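Local coordinates for putative oxidoreductase (Mycobacterium avium, PDB 3QHA), which probably oxidises the alcohol of a hydroxy acid using NAD or NADP, as 3-hydroxyisobutyrate and 6-phosphogluconate dehydrogenases do, at residues A82-V87 and I103-S108. Residues are numbered along the deposited sequence; the frame is centred on the assembly and turned at random.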
loop_
_atom_site.group_PDB
_atom_site.type_symbol
_atom_site.label_atom_id
_atom_site.label_comp_id
_atom_site.label_asym_id
_atom_site.label_seq_id
_atom_site.Cartn_x
_atom_site.Cartn_y
_atom_site.Cartn_z
ATOM N N ALA B 82 -11.276 14.224 24.779
ATOM C CA ALA B 82 -11.709 15.244 25.732
ATOM C C ALA B 82 -12.591 16.287 25.058
ATOM O O ALA B 82 -13.638 16.654 25.588
ATOM C CB ALA B 82 -10.505 15.908 26.385
ATOM N N GLN B 83 -12.168 16.747 23.883
ATOM C CA GLN B 83 -12.922 17.743 23.120
ATOM C C GLN B 83 -14.206 17.174 22.513
ATOM O O GLN B 83 -15.217 17.876 22.444
ATOM C CB GLN B 83 -12.044 18.371 22.029
ATOM C CG GLN B 83 -11.138 19.484 22.544
ATOM C CD GLN B 83 -10.161 19.994 21.494
ATOM O OE1 GLN B 83 -10.507 20.135 20.319
ATOM N NE2 GLN B 83 -8.933 20.282 21.919
ATOM N N VAL B 84 -14.174 15.914 22.076
ATOM C CA VAL B 84 -15.382 15.257 21.571
ATOM C C VAL B 84 -16.435 15.186 22.677
ATOM O O VAL B 84 -17.585 15.571 22.468
ATOM C CB VAL B 84 -15.102 13.835 21.028
ATOM C CG1 VAL B 84 -16.409 13.096 20.758
ATOM C CG2 VAL B 84 -14.257 13.906 19.759
ATOM N N ARG B 85 -16.024 14.710 23.851
ATOM C CA ARG B 85 -16.914 14.640 25.011
ATOM C C ARG B 85 -17.558 15.989 25.337
ATOM O O ARG B 85 -18.747 16.048 25.650
ATOM C CB ARG B 85 -16.165 14.095 26.236
ATOM C CG ARG B 85 -15.929 12.594 26.175
ATOM C CD ARG B 85 -14.898 12.121 27.185
ATOM N NE ARG B 85 -14.561 10.713 26.975
ATOM C CZ ARG B 85 -15.281 9.678 27.412
ATOM N NH1 ARG B 85 -16.401 9.864 28.108
ATOM N NH2 ARG B 85 -14.872 8.440 27.154
ATOM N N GLU B 86 -16.783 17.069 25.244
ATOM C CA GLU B 86 -17.299 18.403 25.555
ATOM C C GLU B 86 -18.324 18.908 24.539
ATOM O O GLU B 86 -19.376 19.413 24.926
ATOM C CB GLU B 86 -16.165 19.420 25.683
ATOM C CG GLU B 86 -16.664 20.814 26.064
ATOM C CD GLU B 86 -15.595 21.662 26.716
ATOM O OE1 GLU B 86 -15.821 22.141 27.851
ATOM O OE2 GLU B 86 -14.528 21.843 26.092
ATOM N N VAL B 87 -18.012 18.791 23.251
ATOM C CA VAL B 87 -18.918 19.261 22.202
ATOM C C VAL B 87 -20.265 18.538 22.272
ATOM O O VAL B 87 -21.314 19.181 22.225
ATOM C CB VAL B 87 -18.303 19.105 20.789
ATOM C CG1 VAL B 87 -19.340 19.390 19.708
ATOM C CG2 VAL B 87 -17.096 20.025 20.628
ATOM N N ILE B 103 -19.354 11.085 14.986
ATOM C CA ILE B 103 -17.990 11.441 15.384
ATOM C C ILE B 103 -16.971 10.857 14.400
ATOM O O ILE B 103 -16.901 9.642 14.216
ATOM C CB ILE B 103 -17.672 10.939 16.803
ATOM C CG1 ILE B 103 -18.735 11.422 17.796
ATOM C CG2 ILE B 103 -16.296 11.424 17.243
ATOM C CD1 ILE B 103 -18.645 10.758 19.154
ATOM N N HIS B 104 -16.181 11.731 13.776
ATOM C CA HIS B 104 -15.231 11.327 12.735
ATOM C C HIS B 104 -13.763 11.357 13.166
ATOM O O HIS B 104 -12.916 10.747 12.515
ATOM C CB HIS B 104 -15.394 12.220 11.510
ATOM C CG HIS B 104 -16.788 12.250 10.966
ATOM N ND1 HIS B 104 -17.398 11.141 10.421
ATOM C CD2 HIS B 104 -17.686 13.257 10.876
ATOM C CE1 HIS B 104 -18.615 11.464 10.022
ATOM N NE2 HIS B 104 -18.814 12.741 10.287
ATOM N N SER B 105 -13.452 12.071 14.244
ATOM C CA SER B 105 -12.068 12.179 14.708
ATOM C C SER B 105 -11.736 11.075 15.705
ATOM O O SER B 105 -12.613 10.316 16.126
ATOM C CB SER B 105 -11.814 13.551 15.324
ATOM O OG SER B 105 -12.777 13.851 16.316
ATOM N N THR B 106 -10.464 10.992 16.080
ATOM C CA THR B 106 -9.981 9.901 16.907
ATOM C C THR B 106 -10.603 9.903 18.303
ATOM O O THR B 106 -10.595 10.915 19.006
ATOM C CB THR B 106 -8.449 9.921 17.027
ATOM O OG1 THR B 106 -7.869 9.865 15.715
ATOM C CG2 THR B 106 -7.959 8.731 17.843
ATOM N N ILE B 107 -11.159 8.751 18.670
ATOM C CA ILE B 107 -11.652 8.492 20.017
ATOM C C ILE B 107 -11.272 7.062 20.412
ATOM O O ILE B 107 -10.943 6.238 19.554
ATOM C CB ILE B 107 -13.187 8.685 20.119
ATOM C CG1 ILE B 107 -13.933 7.775 19.129
ATOM C CG2 ILE B 107 -13.552 10.146 19.885
ATOM C CD1 ILE B 107 -15.428 8.038 19.055
ATOM N N SER B 108 -11.289 6.782 21.712
ATOM C CA SER B 108 -11.154 5.413 22.207
ATOM C C SER B 108 -12.454 4.687 21.876
ATOM O O SER B 108 -13.492 5.336 21.723
ATOM C CB SER B 108 -10.910 5.412 23.717
ATOM O OG SER B 108 -12.050 5.886 24.417
#
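Val84 meets Ile103, Ser105 and Ile107 through methyls and a hydroxyl, with no flat group between them. The one ring in the loop, His104, belongs to a different neighbourhood: its NE2 is hydrogen-bonded to His75 ND1, the two ring planes turned only about 20° from each other, and its ND1 to Ala129 O, while the ring stands steeply to Trp164, at about 80°. At the contact itself, Val84 divides its two methyls. CG1, anti to the backbone N (chi1 169°), reaches the end of the Ile103 chain, 3.6 Å from CD1, and also lies 3.9 Å from Ile103 CG2. The other branch, CG2, sits 3.8 Å from Ile107 CG2, the two side chains crossing at about a right angle. This is the beta-alpha-beta crossover of a Rossmann fold: helix 81-92 links parallel strands 73-76 and 100-103, and Val84 packs against the last residue of the second strand and the loop leaving it. Ser105 turns its OG to within 3.7 Å of Val84 CG2, a van der Waals touch, while that oxygen accepts a hydrogen bond from Val78 N. Ile103 also touches Leu115 and Ile107 touches Ala112, both of helix 109-119, and Asp81 OD1 accepts a hydrogen bond from the backbone N of Ser108.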